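Local coordinates for protein probable benzoylformate decarboxylase (Rhodococcus jostii, PDB 7ORX) that binds thiamine diphosphate together with a sodium ion, as a member of the thiamine-diphosphate-dependent enzyme family, at residues D431-N435 against V481-F486; V452-N458 against T520-T526. All coordinates share one frame; numbering follows the deposited sequence.

Contact 1: residues D431-N435 against V481-F486; sequences DGSAN and VPGIDF. With NA (sodium ion), chain J; TPP (thiamine diphosphate), chain I.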
loop_
_atom_site.group_PDB
_atom_site.type_symbol
_atom_site.label_atom_id
_atom_site.label_comp_id
_atom_site.label_asym_id
_atom_site.label_seq_id
_atom_site.Cartn_x
_atom_site.Cartn_y
_atom_site.Cartn_z
ATOM N N ASP C 431 -28.044 20.757 10.996
ATOM C CA ASP C 431 -28.364 19.798 12.086
ATOM C C ASP C 431 -27.745 18.419 11.814
ATOM O O ASP C 431 -27.412 17.701 12.779
ATOM C CB ASP C 431 -29.879 19.733 12.333
ATOM C CG ASP C 431 -30.772 19.220 11.199
ATOM O OD1 ASP C 431 -30.457 19.498 9.969
ATOM O OD2 ASP C 431 -31.786 18.560 11.561
ATOM N N GLY C 432 -27.615 18.032 10.557
ATOM C CA GLY C 432 -26.912 16.789 10.193
ATOM C C GLY C 432 -25.425 16.889 10.491
ATOM O O GLY C 432 -24.947 16.069 11.263
ATOM N N SER C 433 -24.748 17.864 9.880
ATOM C CA SER C 433 -23.282 18.119 9.976
ATOM C C SER C 433 -22.827 18.257 11.425
ATOM O O SER C 433 -21.707 17.828 11.732
ATOM C CB SER C 433 -22.920 19.355 9.251
ATOM O OG SER C 433 -23.302 19.232 7.890
ATOM N N ALA C 434 -23.646 18.872 12.279
ATOM C CA ALA C 434 -23.188 19.233 13.627
ATOM C C ALA C 434 -22.846 17.962 14.398
ATOM O O ALA C 434 -21.978 18.035 15.227
ATOM C CB ALA C 434 -24.239 20.023 14.328
ATOM N N ASN C 435 -23.490 16.839 14.137
ATOM C CA ASN C 435 -23.325 15.616 14.966
ATOM C C ASN C 435 -21.956 14.978 14.725
ATOM O O ASN C 435 -21.472 14.243 15.610
ATOM C CB ASN C 435 -24.425 14.593 14.680
ATOM C CG ASN C 435 -25.774 15.140 15.049
ATOM O OD1 ASN C 435 -25.965 15.540 16.183
ATOM N ND2 ASN C 435 -26.656 15.245 14.070
ATOM N N VAL C 481 -33.358 13.422 10.367
ATOM C CA VAL C 481 -32.679 13.413 11.693
ATOM C C VAL C 481 -33.527 14.207 12.691
ATOM O O VAL C 481 -33.083 15.220 13.243
ATOM C CB VAL C 481 -31.204 13.879 11.567
ATOM C CG1 VAL C 481 -30.426 12.953 10.636
ATOM C CG2 VAL C 481 -31.059 15.326 11.107
ATOM N N PRO C 482 -34.778 13.743 12.973
ATOM C CA PRO C 482 -35.654 14.372 13.977
ATOM C C PRO C 482 -35.249 13.991 15.410
ATOM O O PRO C 482 -34.610 12.989 15.566
ATOM C CB PRO C 482 -37.044 13.804 13.624
ATOM C CG PRO C 482 -36.744 12.401 13.129
ATOM C CD PRO C 482 -35.441 12.568 12.353
ATOM N N GLY C 483 -35.621 14.791 16.401
ATOM C CA GLY C 483 -35.526 14.448 17.836
ATOM C C GLY C 483 -34.149 14.735 18.417
ATOM O O GLY C 483 -33.737 13.951 19.302
ATOM N N ILE C 484 -33.458 15.789 17.930
ATOM C CA ILE C 484 -32.161 16.299 18.455
ATOM C C ILE C 484 -32.378 17.709 18.998
ATOM O O ILE C 484 -32.773 18.585 18.206
ATOM C CB ILE C 484 -31.104 16.331 17.344
ATOM C CG1 ILE C 484 -30.905 14.942 16.735
ATOM C CG2 ILE C 484 -29.790 16.965 17.826
ATOM C CD1 ILE C 484 -29.972 14.954 15.532
ATOM N N ASP C 485 -32.062 17.944 20.272
ATOM C CA ASP C 485 -32.073 19.298 20.881
ATOM C C ASP C 485 -30.623 19.777 21.033
ATOM O O ASP C 485 -29.970 19.350 21.990
ATOM C CB ASP C 485 -32.804 19.288 22.221
ATOM C CG ASP C 485 -33.129 20.678 22.772
ATOM O OD1 ASP C 485 -32.626 21.655 22.193
ATOM O OD2 ASP C 485 -33.914 20.790 23.768
ATOM N N PHE C 486 -30.159 20.670 20.157
ATOM C CA PHE C 486 -28.769 21.210 20.144
ATOM C C PHE C 486 -28.514 22.093 21.358
ATOM O O PHE C 486 -27.367 22.226 21.748
ATOM C CB PHE C 486 -28.491 21.967 18.846
ATOM C CG PHE C 486 -28.425 21.006 17.696
ATOM C CD1 PHE C 486 -27.251 20.332 17.414
ATOM C CD2 PHE C 486 -29.566 20.673 16.987
ATOM C CE1 PHE C 486 -27.202 19.407 16.390
ATOM C CE2 PHE C 486 -29.522 19.735 15.975
ATOM C CZ PHE C 486 -28.334 19.103 15.680
HETATM NA NA NA J . -30.625 19.586 7.830
HETATM N "N1'" TPP I . -21.017 11.406 5.831
HETATM C "C2'" TPP I . -19.983 12.255 5.781
HETATM C CM2 TPP I . -18.868 12.064 6.755
HETATM N "N3'" TPP I . -19.869 13.260 4.913
HETATM C "C4'" TPP I . -20.860 13.426 4.022
HETATM N "N4'" TPP I . -20.713 14.439 3.158
HETATM C "C5'" TPP I . -22.002 12.590 4.003
HETATM C "C6'" TPP I . -22.004 11.577 4.942
HETATM C "C7'" TPP I . -23.151 12.770 3.023
HETATM N N3 TPP I . -23.942 14.005 3.248
HETATM C C2 TPP I . -23.890 15.042 2.407
HETATM S S1 TPP I . -24.958 16.314 2.837
HETATM C C5 TPP I . -25.483 15.376 4.204
HETATM C C4 TPP I . -24.796 14.212 4.333
HETATM C CM4 TPP I . -24.942 13.226 5.455
HETATM C C6 TPP I . -26.623 15.850 5.063
HETATM C C7 TPP I . -26.207 16.814 6.135
HETATM O O7 TPP I . -27.021 17.990 5.967
HETATM P PA TPP I . -27.191 19.057 7.143
HETATM O O1A TPP I . -25.987 19.411 7.952
HETATM O O2A TPP I . -28.362 18.547 7.914
HETATM O O3A TPP I . -27.573 20.292 6.195
HETATM P PB TPP I . -28.804 20.435 5.137
HETATM O O1B TPP I . -28.736 21.826 4.530
HETATM O O2B TPP I . -28.651 19.331 4.113
HETATM O O3B TPP I . -30.036 20.244 5.996
HETATM O O HOH W 1 -30.035 21.843 8.232
#
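G432 and V481 bring the two backbones nearest, 6.8 Å between their CA atoms, as a turn with helical backbone angles (431-435) faces the irregular loop 481-486. The F486 ring reaches between D431 and A434. Its edge meets the D431 carbonyl, CZ to O 3.4 Å, while CE1 lies 3.7 Å from A434 CB. I484 CG2, from the same loop, covers one face of the ring near the rim, and I484 CD1 ends 3.6 Å from N435 ND2. The amide of N435 has its main polar partner across the subunit interface, where OD1 bonds the hydroxyl of Y493 of the second subunit. At the other end of the contact, with CG between the backbone N and carbonyl carbon (chi1 63°), the D431 carboxylate turns OD1 to the sodium ion, 2.1 Å away, and leaves OD2 against V481 CG2. Backbone amides of G432 and S433 donate to diphosphate oxygens, G432 N to O2A and S433 N to O1A, both at 2.8 Å. D431 and G432 thus behave as the DG of the family's GDG cofactor motif: polar atoms grip metal and diphosphate, while across the contact the 481-486 loop backs the turn chiefly with apolar groups.

Contact 2: residues V452-N458 against T520-T526; sequences VIIILNN and TLIEVRT. With NA (sodium ion), chain J; TPP (thiamine diphosphate), chain I.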
loop_
_atom_site.group_PDB
_atom_site.type_symbol
_atom_site.label_atom_id
_atom_site.label_comp_id
_atom_site.label_asym_id
_atom_site.label_seq_id
_atom_site.Cartn_x
_atom_site.Cartn_y
_atom_site.Cartn_z
ATOM N N VAL C 452 -19.173 31.857 17.670
ATOM C CA VAL C 452 -20.642 31.747 17.555
ATOM C C VAL C 452 -20.987 30.608 16.594
ATOM O O VAL C 452 -20.552 30.668 15.436
ATOM C CB VAL C 452 -21.193 33.093 17.079
ATOM C CG1 VAL C 452 -22.712 33.030 16.928
ATOM C CG2 VAL C 452 -20.704 34.216 18.007
ATOM N N ILE C 453 -21.743 29.627 17.072
ATOM C CA ILE C 453 -22.207 28.457 16.286
ATOM C C ILE C 453 -23.715 28.601 16.039
ATOM O O ILE C 453 -24.486 28.617 17.004
ATOM C CB ILE C 453 -21.862 27.171 17.049
ATOM C CG1 ILE C 453 -20.355 27.048 17.300
ATOM C CG2 ILE C 453 -22.368 25.944 16.326
ATOM C CD1 ILE C 453 -19.536 26.935 16.050
ATOM N N ILE C 454 -24.120 28.690 14.779
ATOM C CA ILE C 454 -25.543 28.708 14.367
ATOM C C ILE C 454 -25.853 27.366 13.733
ATOM O O ILE C 454 -25.310 27.077 12.663
ATOM C CB ILE C 454 -25.800 29.865 13.404
ATOM C CG1 ILE C 454 -25.495 31.200 14.076
ATOM C CG2 ILE C 454 -27.205 29.796 12.880
ATOM C CD1 ILE C 454 -25.510 32.384 13.111
ATOM N N ILE C 455 -26.659 26.557 14.400
ATOM C CA ILE C 455 -27.169 25.277 13.844
ATOM C C ILE C 455 -28.387 25.638 12.997
ATOM O O ILE C 455 -29.287 26.181 13.557
ATOM C CB ILE C 455 -27.548 24.309 14.975
ATOM C CG1 ILE C 455 -26.397 24.032 15.948
ATOM C CG2 ILE C 455 -28.094 23.034 14.394
ATOM C CD1 ILE C 455 -25.130 23.601 15.292
ATOM N N LEU C 456 -28.376 25.401 11.695
ATOM C CA LEU C 456 -29.567 25.524 10.846
ATOM C C LEU C 456 -30.245 24.173 10.918
ATOM O O LEU C 456 -29.731 23.247 10.300
ATOM C CB LEU C 456 -29.184 25.834 9.409
ATOM C CG LEU C 456 -28.749 27.266 9.156
ATOM C CD1 LEU C 456 -27.365 27.499 9.674
ATOM C CD2 LEU C 456 -28.717 27.580 7.680
ATOM N N ASN C 457 -31.309 24.078 11.714
ATOM C CA ASN C 457 -32.008 22.810 12.015
ATOM C C ASN C 457 -33.272 22.708 11.161
ATOM O O ASN C 457 -34.290 23.308 11.565
ATOM C CB ASN C 457 -32.381 22.720 13.493
ATOM C CG ASN C 457 -33.088 21.419 13.826
ATOM O OD1 ASN C 457 -33.508 20.691 12.929
ATOM N ND2 ASN C 457 -33.190 21.104 15.108
ATOM N N ASN C 458 -33.234 21.936 10.072
ATOM C CA ASN C 458 -34.423 21.673 9.233
ATOM C C ASN C 458 -34.919 20.229 9.440
ATOM O O ASN C 458 -35.797 19.795 8.689
ATOM C CB ASN C 458 -34.213 22.137 7.788
ATOM C CG ASN C 458 -33.069 21.523 7.039
ATOM O OD1 ASN C 458 -32.470 20.565 7.498
ATOM N ND2 ASN C 458 -32.777 22.100 5.883
ATOM N N THR C 520 -21.051 30.414 22.235
ATOM C CA THR C 520 -22.533 30.529 22.211
ATOM C C THR C 520 -23.046 29.745 21.013
ATOM O O THR C 520 -22.391 29.782 19.955
ATOM C CB THR C 520 -22.957 31.992 22.088
ATOM O OG1 THR C 520 -22.082 32.590 21.131
ATOM C CG2 THR C 520 -22.818 32.720 23.401
ATOM N N LEU C 521 -24.147 29.044 21.197
ATOM C CA LEU C 521 -24.821 28.275 20.144
ATOM C C LEU C 521 -26.227 28.817 19.998
ATOM O O LEU C 521 -26.927 28.888 21.010
ATOM C CB LEU C 521 -24.881 26.811 20.562
ATOM C CG LEU C 521 -25.539 25.912 19.529
ATOM C CD1 LEU C 521 -24.753 24.619 19.363
ATOM C CD2 LEU C 521 -26.986 25.653 19.875
ATOM N N ILE C 522 -26.636 29.138 18.782
ATOM C CA ILE C 522 -28.048 29.474 18.460
ATOM C C ILE C 522 -28.594 28.355 17.593
ATOM O O ILE C 522 -28.049 28.158 16.545
ATOM C CB ILE C 522 -28.101 30.808 17.721
ATOM C CG1 ILE C 522 -27.611 31.946 18.604
ATOM C CG2 ILE C 522 -29.479 31.072 17.200
ATOM C CD1 ILE C 522 -27.113 33.128 17.804
ATOM N N GLU C 523 -29.649 27.668 18.016
ATOM C CA GLU C 523 -30.327 26.663 17.176
ATOM C C GLU C 523 -31.444 27.399 16.464
ATOM O O GLU C 523 -32.317 27.848 17.128
ATOM C CB GLU C 523 -30.843 25.506 18.013
ATOM C CG GLU C 523 -31.566 24.469 17.185
ATOM C CD GLU C 523 -32.284 23.373 17.984
ATOM O OE1 GLU C 523 -32.055 23.284 19.217
ATOM O OE2 GLU C 523 -33.080 22.594 17.383
ATOM N N VAL C 524 -31.345 27.619 15.172
ATOM C CA VAL C 524 -32.397 28.277 14.359
ATOM C C VAL C 524 -33.230 27.157 13.773
ATOM O O VAL C 524 -32.642 26.282 13.177
ATOM C CB VAL C 524 -31.804 29.116 13.219
ATOM C CG1 VAL C 524 -32.888 29.724 12.363
ATOM C CG2 VAL C 524 -30.873 30.185 13.748
ATOM N N ARG C 525 -34.543 27.207 13.914
ATOM C CA ARG C 525 -35.463 26.318 13.176
ATOM C C ARG C 525 -35.588 26.890 11.763
ATOM O O ARG C 525 -35.981 28.068 11.623
ATOM C CB ARG C 525 -36.810 26.224 13.901
ATOM C CG ARG C 525 -37.598 24.988 13.519
ATOM C CD ARG C 525 -38.818 25.335 12.694
ATOM N NE ARG C 525 -40.026 25.476 13.520
ATOM C CZ ARG C 525 -41.009 24.573 13.645
ATOM N NH1 ARG C 525 -40.946 23.414 13.007
ATOM N NH2 ARG C 525 -42.066 24.838 14.410
ATOM N N THR C 526 -35.238 26.094 10.750
ATOM C CA THR C 526 -35.237 26.501 9.318
ATOM C C THR C 526 -36.240 25.658 8.531
ATOM O O THR C 526 -36.645 24.576 9.046
ATOM C CB THR C 526 -33.841 26.389 8.688
ATOM O OG1 THR C 526 -33.409 25.036 8.799
ATOM C CG2 THR C 526 -32.829 27.322 9.323
HETATM NA NA NA J . -30.625 19.586 7.830
HETATM N "N1'" TPP I . -21.017 11.406 5.831
HETATM C "C2'" TPP I . -19.983 12.255 5.781
HETATM C CM2 TPP I . -18.868 12.064 6.755
HETATM N "N3'" TPP I . -19.869 13.260 4.913
HETATM C "C4'" TPP I . -20.860 13.426 4.022
HETATM N "N4'" TPP I . -20.713 14.439 3.158
HETATM C "C5'" TPP I . -22.002 12.590 4.003
HETATM C "C6'" TPP I . -22.004 11.577 4.942
HETATM C "C7'" TPP I . -23.151 12.770 3.023
HETATM N N3 TPP I . -23.942 14.005 3.248
HETATM C C2 TPP I . -23.890 15.042 2.407
HETATM S S1 TPP I . -24.958 16.314 2.837
HETATM C C5 TPP I . -25.483 15.376 4.204
HETATM C C4 TPP I . -24.796 14.212 4.333
HETATM C CM4 TPP I . -24.942 13.226 5.455
HETATM C C6 TPP I . -26.623 15.850 5.063
HETATM C C7 TPP I . -26.207 16.814 6.135
HETATM O O7 TPP I . -27.021 17.990 5.967
HETATM P PA TPP I . -27.191 19.057 7.143
HETATM O O1A TPP I . -25.987 19.411 7.952
HETATM O O2A TPP I . -28.362 18.547 7.914
HETATM O O3A TPP I . -27.573 20.292 6.195
HETATM P PB TPP I . -28.804 20.435 5.137
HETATM O O1B TPP I . -28.736 21.826 4.530
HETATM O O2B TPP I . -28.651 19.331 4.113
HETATM O O3B TPP I . -30.036 20.244 5.996
HETATM O O HOH W 1 -30.035 21.843 8.232
#
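N457 and E523 form a side-chain hydrogen bond across two otherwise largely apolar parallel strands, N457 ND2 to E523 OE2 at 2.7 Å. The amide and carboxylate planes are nearly parallel, 14° apart, yet OE2 is met on its anti side and somewhat out of the carboxylate plane. With CG anti to the backbone N (chi1 -179°), the N457 side chain stands on the same sheet face as E523, whose extended chain brings its carboxylate across to the amide; N457 OD1 accepts a hydrogen bond from G459 N. The other E523 oxygen, OE1, takes a weak bond from F486 N and lies close to D485.

The axes of strands 452-457 and 520-525 approach to 4.7 Å, with their directions 18° apart, in register from V452 opposite T520. Six backbone bonds link them: I453, I455 and N457 each donate and accept, starting with I453 N to T520 O at 3.0 Å. The last, T526 N to N457 O at 3.1 Å, reaches the oxygen from well above its carbonyl plane, just as the strands end.

On one face I454 and V524 lie side by side, CG2 to CG2 3.8 Å, under helices 358-368 and 503-515; further along, T526 CG2 meets L456 CB at 3.9 Å. On the other, L521 CD1 packs 3.8 Å from I455 CG1, towards helix 486-493. N458 joins the sodium site, and L456 O bonds a sodium-bound water. Hydrophobic sheet core gives way to polar C-terminal ends; the closeness of E523 and D485 might raise the pKa of one of them, an effect that the N457 amide and the backbone N-H groups starting helix 486-493 would probably offset.

Contacts 1 and 2 have centres 10 Å apart in the C-terminal cofactor-binding domain, and their segments alternate along the chain: 431-435, 452-458, 481-486, 520-526. The turn 431-435 directly follows strand 425-430, which neighbours 452-457 in the six-stranded parallel sheet; strand 520-525 flanks 452-457 on its other side. A probable hydrogen bond from D431 N to L456 O (3.1 Å) joins the two contacts, and F486 packs against I455 and N457. Sodium ties them again, since D431 and N458 share it with T460 O. The cofactor's diphosphate therefore sits at the C-terminal edge of adjacent strands, the usual site in this parallel alpha/beta fold.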